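PDB 2AZ4: metallo-beta-lactamase domain-containing protein from Enterococcus faecalis, which binds two zinc ions in a metallo-beta-lactamase fold and, judging by its family, may act as an RNA-binding exonuclease. Local coordinates for residues I391-I403 with K410-E422. Numbering follows the deposited sequence.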
loop_
_atom_site.group_PDB
_atom_site.type_symbol
_atom_site.label_atom_id
_atom_site.label_comp_id
_atom_site.label_asym_id
_atom_site.label_seq_id
_atom_site.Cartn_x
_atom_site.Cartn_y
_atom_site.Cartn_z
ATOM N N ILE A 391 19.483 2.444 3.858
ATOM C CA ILE A 391 18.714 3.683 3.710
ATOM C C ILE A 391 19.149 4.658 4.797
ATOM O O ILE A 391 19.418 5.806 4.512
ATOM C CB ILE A 391 17.185 3.425 3.735
ATOM C CG1 ILE A 391 16.756 2.758 2.411
ATOM C CG2 ILE A 391 16.413 4.729 3.988
ATOM C CD1 ILE A 391 15.358 2.070 2.432
ATOM N N ILE A 392 19.238 4.166 6.026
ATOM C CA ILE A 392 19.700 4.975 7.175
ATOM C C ILE A 392 21.120 5.484 6.923
ATOM O O ILE A 392 21.402 6.657 7.158
ATOM C CB ILE A 392 19.637 4.172 8.490
ATOM C CG1 ILE A 392 18.178 3.794 8.812
ATOM C CG2 ILE A 392 20.299 4.962 9.675
ATOM C CD1 ILE A 392 18.017 2.624 9.732
ATOM N N ALA A 393 21.985 4.614 6.388
ATOM C CA ALA A 393 23.348 5.017 6.018
ATOM C C ALA A 393 23.369 6.144 4.981
ATOM O O ALA A 393 24.117 7.110 5.139
ATOM C CB ALA A 393 24.178 3.810 5.555
ATOM N N LEU A 394 22.544 6.050 3.933
ATOM C CA LEU A 394 22.480 7.116 2.932
ATOM C C LEU A 394 21.955 8.441 3.471
ATOM O O LEU A 394 22.429 9.502 3.067
ATOM C CB LEU A 394 21.684 6.682 1.689
ATOM C CG LEU A 394 22.317 5.641 0.762
ATOM C CD1 LEU A 394 21.217 4.940 -0.014
ATOM C CD2 LEU A 394 23.320 6.288 -0.170
ATOM N N ILE A 395 20.998 8.388 4.390
ATOM C CA ILE A 395 20.383 9.608 4.928
ATOM C C ILE A 395 21.188 10.242 6.084
ATOM O O ILE A 395 21.302 11.458 6.154
ATOM C CB ILE A 395 18.928 9.330 5.399
ATOM C CG1 ILE A 395 18.010 9.091 4.196
ATOM C CG2 ILE A 395 18.400 10.447 6.289
ATOM C CD1 ILE A 395 16.708 8.378 4.557
ATOM N N GLU A 396 21.720 9.402 6.972
ATOM C CA GLU A 396 22.455 9.837 8.184
ATOM C C GLU A 396 21.553 10.742 9.032
ATOM O O GLU A 396 21.805 11.949 9.155
ATOM C CB GLU A 396 23.807 10.508 7.844
ATOM C CG GLU A 396 24.753 9.691 6.920
ATOM C CD GLU A 396 26.132 10.352 6.769
ATOM O OE1 GLU A 396 26.763 10.606 7.817
ATOM O OE2 GLU A 396 26.584 10.639 5.621
ATOM N N PRO A 397 20.465 10.161 9.585
ATOM C CA PRO A 397 19.502 10.941 10.344
ATOM C C PRO A 397 20.087 11.334 11.712
ATOM O O PRO A 397 20.791 10.540 12.334
ATOM C CB PRO A 397 18.332 9.965 10.520
ATOM C CG PRO A 397 18.974 8.625 10.546
ATOM C CD PRO A 397 20.089 8.734 9.534
ATOM N N GLN A 398 19.804 12.562 12.146
ATOM C CA GLN A 398 20.253 13.030 13.444
ATOM C C GLN A 398 19.532 12.246 14.531
ATOM O O GLN A 398 20.140 11.817 15.522
ATOM C CB GLN A 398 20.009 14.525 13.577
ATOM C CG GLN A 398 20.815 15.377 12.597
ATOM C CD GLN A 398 20.433 16.835 12.653
ATOM O OE1 GLN A 398 20.407 17.434 13.719
ATOM N NE2 GLN A 398 20.114 17.414 11.500
ATOM N N VAL A 399 18.228 12.057 14.329
ATOM C CA VAL A 399 17.401 11.251 15.211
ATOM C C VAL A 399 16.549 10.316 14.355
ATOM O O VAL A 399 15.915 10.751 13.388
ATOM C CB VAL A 399 16.458 12.107 16.093
ATOM C CG1 VAL A 399 15.704 11.207 17.060
ATOM C CG2 VAL A 399 17.229 13.211 16.873
ATOM N N LEU A 400 16.543 9.041 14.724
ATOM C CA LEU A 400 15.767 8.006 14.038
ATOM C C LEU A 400 14.586 7.595 14.906
ATOM O O LEU A 400 14.758 7.329 16.110
ATOM C CB LEU A 400 16.676 6.796 13.768
ATOM C CG LEU A 400 16.470 5.672 12.728
ATOM C CD1 LEU A 400 16.376 4.321 13.393
ATOM C CD2 LEU A 400 15.367 5.885 11.663
ATOM N N VAL A 401 13.388 7.538 14.304
ATOM C CA VAL A 401 12.210 7.034 14.994
ATOM C C VAL A 401 11.635 5.811 14.263
ATOM O O VAL A 401 10.947 5.990 13.256
ATOM C CB VAL A 401 11.083 8.126 15.073
ATOM C CG1 VAL A 401 9.903 7.641 15.934
ATOM C CG2 VAL A 401 11.615 9.420 15.584
ATOM N N PRO A 402 11.920 4.571 14.735
ATOM C CA PRO A 402 11.235 3.448 14.106
ATOM C C PRO A 402 9.719 3.500 14.315
ATOM O O PRO A 402 9.239 3.832 15.417
ATOM C CB PRO A 402 11.831 2.227 14.813
ATOM C CG PRO A 402 13.169 2.725 15.360
ATOM C CD PRO A 402 12.867 4.109 15.768
ATOM N N ILE A 403 8.992 3.211 13.233
ATOM C CA ILE A 403 7.534 3.103 13.237
ATOM C C ILE A 403 7.168 1.972 12.288
ATOM O O ILE A 403 8.041 1.431 11.630
ATOM C CB ILE A 403 6.854 4.400 12.765
ATOM C CG1 ILE A 403 7.344 4.782 11.345
ATOM C CG2 ILE A 403 7.031 5.498 13.809
ATOM C CD1 ILE A 403 6.587 5.926 10.699
ATOM N N LYS A 410 15.384 -3.166 16.892
ATOM C CA LYS A 410 16.279 -3.724 15.873
ATOM C C LYS A 410 16.739 -2.682 14.841
ATOM O O LYS A 410 17.736 -2.887 14.134
ATOM C CB LYS A 410 15.630 -4.927 15.199
ATOM C CG LYS A 410 15.483 -6.130 16.116
ATOM C CD LYS A 410 14.840 -7.335 15.395
ATOM C CE LYS A 410 15.746 -7.921 14.308
ATOM N NZ LYS A 410 16.569 -9.091 14.775
ATOM N N LEU A 411 16.024 -1.562 14.760
ATOM C CA LEU A 411 16.391 -0.485 13.845
ATOM C C LEU A 411 17.326 0.536 14.507
ATOM O O LEU A 411 16.893 1.345 15.336
ATOM C CB LEU A 411 15.143 0.207 13.260
ATOM C CG LEU A 411 15.356 0.804 11.864
ATOM C CD1 LEU A 411 15.618 -0.293 10.799
ATOM C CD2 LEU A 411 14.189 1.718 11.449
ATOM N N GLU A 412 18.592 0.514 14.088
ATOM C CA GLU A 412 19.666 1.289 14.723
ATOM C C GLU A 412 20.131 2.481 13.903
ATOM O O GLU A 412 20.166 2.429 12.658
ATOM C CB GLU A 412 20.873 0.387 15.003
ATOM C CG GLU A 412 20.681 -0.564 16.187
ATOM C CD GLU A 412 21.725 -1.664 16.238
ATOM O OE1 GLU A 412 22.905 -1.398 15.921
ATOM O OE2 GLU A 412 21.351 -2.801 16.607
ATOM N N ASN A 413 20.510 3.544 14.615
ATOM C CA ASN A 413 21.084 4.737 14.014
ATOM C C ASN A 413 22.557 4.948 14.436
ATOM O O ASN A 413 22.814 5.556 15.472
ATOM C CB ASN A 413 20.255 5.960 14.389
ATOM C CG ASN A 413 20.686 7.211 13.657
ATOM O OD1 ASN A 413 21.380 7.155 12.626
ATOM N ND2 ASN A 413 20.256 8.362 14.166
ATOM N N PRO A 414 23.515 4.434 13.634
ATOM C CA PRO A 414 24.941 4.709 13.847
ATOM C C PRO A 414 25.285 6.196 13.816
ATOM O O PRO A 414 26.311 6.587 14.345
ATOM C CB PRO A 414 25.615 4.009 12.652
ATOM C CG PRO A 414 24.665 2.935 12.263
ATOM C CD PRO A 414 23.310 3.532 12.479
ATOM N N TYR A 415 24.428 7.013 13.220
ATOM C CA TYR A 415 24.774 8.383 12.901
ATOM C C TYR A 415 24.294 9.400 13.918
ATOM O O TYR A 415 24.646 10.572 13.834
ATOM C CB TYR A 415 24.252 8.721 11.493
ATOM C CG TYR A 415 24.769 7.722 10.505
ATOM C CD1 TYR A 415 26.073 7.822 10.017
ATOM C CD2 TYR A 415 23.997 6.619 10.121
ATOM C CE1 TYR A 415 26.587 6.879 9.139
ATOM C CE2 TYR A 415 24.510 5.658 9.239
ATOM C CZ TYR A 415 25.808 5.804 8.753
ATOM O OH TYR A 415 26.351 4.886 7.882
ATOM N N GLY A 416 23.507 8.958 14.882
ATOM C CA GLY A 416 22.910 9.888 15.840
ATOM C C GLY A 416 22.120 9.168 16.896
ATOM O O GLY A 416 22.510 8.091 17.350
ATOM N N GLU A 417 21.002 9.765 17.287
ATOM C CA GLU A 417 20.186 9.238 18.369
ATOM C C GLU A 417 18.975 8.472 17.837
ATOM O O GLU A 417 18.741 8.420 16.622
ATOM C CB GLU A 417 19.760 10.365 19.325
ATOM C CG GLU A 417 20.734 10.607 20.498
ATOM C CD GLU A 417 20.609 9.571 21.639
ATOM O OE1 GLU A 417 19.730 8.661 21.566
ATOM O OE2 GLU A 417 21.395 9.679 22.621
ATOM N N ARG A 418 18.236 7.854 18.754
ATOM C CA ARG A 418 17.047 7.095 18.421
ATOM C C ARG A 418 15.969 7.307 19.468
ATOM O O ARG A 418 16.269 7.406 20.665
ATOM C CB ARG A 418 17.374 5.610 18.310
ATOM C CG ARG A 418 16.201 4.756 17.863
ATOM C CD ARG A 418 16.622 3.322 17.703
ATOM N NE ARG A 418 16.885 2.682 18.986
ATOM C CZ ARG A 418 17.266 1.411 19.129
ATOM N NH1 ARG A 418 17.434 0.634 18.066
ATOM N NH2 ARG A 418 17.475 0.911 20.340
ATOM N N ILE A 419 14.718 7.377 19.004
ATOM C CA ILE A 419 13.544 7.437 19.870
ATOM C C ILE A 419 12.607 6.304 19.493
ATOM O O ILE A 419 12.233 6.170 18.324
ATOM C CB ILE A 419 12.769 8.769 19.701
ATOM C CG1 ILE A 419 13.582 9.934 20.264
ATOM C CG2 ILE A 419 11.391 8.680 20.383
ATOM C CD1 ILE A 419 13.018 11.300 19.944
ATOM N N LEU A 420 12.242 5.491 20.479
ATOM C CA LEU A 420 11.258 4.448 20.298
ATOM C C LEU A 420 9.954 4.985 20.869
ATOM O O LEU A 420 9.808 5.086 22.094
ATOM C CB LEU A 420 11.669 3.164 21.012
ATOM C CG LEU A 420 13.036 2.561 20.663
ATOM C CD1 LEU A 420 13.277 1.322 21.483
ATOM C CD2 LEU A 420 13.176 2.254 19.181
ATOM N N PRO A 421 9.003 5.343 19.980
ATOM C CA PRO A 421 7.810 6.064 20.424
ATOM C C PRO A 421 6.777 5.148 21.061
ATOM O O PRO A 421 6.735 3.943 20.786
ATOM C CB PRO A 421 7.265 6.672 19.129
ATOM C CG PRO A 421 7.683 5.720 18.058
ATOM C CD PRO A 421 8.988 5.080 18.527
ATOM N N GLU A 422 5.959 5.723 21.931
ATOM C CA GLU A 422 4.785 5.014 22.392
ATOM C C GLU A 422 3.532 5.772 21.961
ATOM O O GLU A 422 3.597 6.936 21.577
ATOM C CB GLU A 422 4.819 4.772 23.906
ATOM C CG GLU A 422 4.658 6.001 24.761
ATOM C CD GLU A 422 4.880 5.706 26.249
ATOM O OE1 GLU A 422 4.234 6.386 27.084
ATOM O OE2 GLU A 422 5.687 4.795 26.574
#
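Asn413 CB packs on Leu400 CB at 3.7 Å. With CG anti to the backbone N (chi1 -173°), the amide is carried in toward Pro397, whose ring runs antiparallel alongside it and places its CG 3.5 Å from Asn413 OD1. That oxygen accepts from Tyr415 N, which meets it from above the amide plane and defines an Asx turn over the start of the type I turn from Asn413 to Gly416. ND2 uses both hydrogens: one goes to Pro397 O at 2.9 Å, with the donor lying above that carbonyl's plane, and the other runs almost straight (176°) to Glu417 O. Both acceptors lie within 10° of the amide plane and hold the group flat in that orientation. Leu400 N reaches Glu417 O from the opposite face of its carbonyl, giving this oxygen two donors.

The parallel register, Val399 beside Glu417 and Leu400 beside Arg418, is set by Leu400 N to Glu417 O, with Glu417 N to Gln398 O and Ile419 N to Leu400 O. It adds 417-418 as an edge strand to one of the mixed sheets of the metallo-beta-lactamase fold, next to 399-403, which leads directly to the zinc ligand His404.

On the helix side, Tyr415 OH meets Ala393 CB at 3.4 Å, while Ala393 CA and Ile392 O approach the ring obliquely. Glu396 CG sits over one ring face, 4.0 Å from the centroid, a CH-pi contact; Pro414 CB lies over the opposite face, toward the rim. Near the other end, Pro402 CG is wedged between Leu411 CB and Leu420 CD2, 3.8 Å from each.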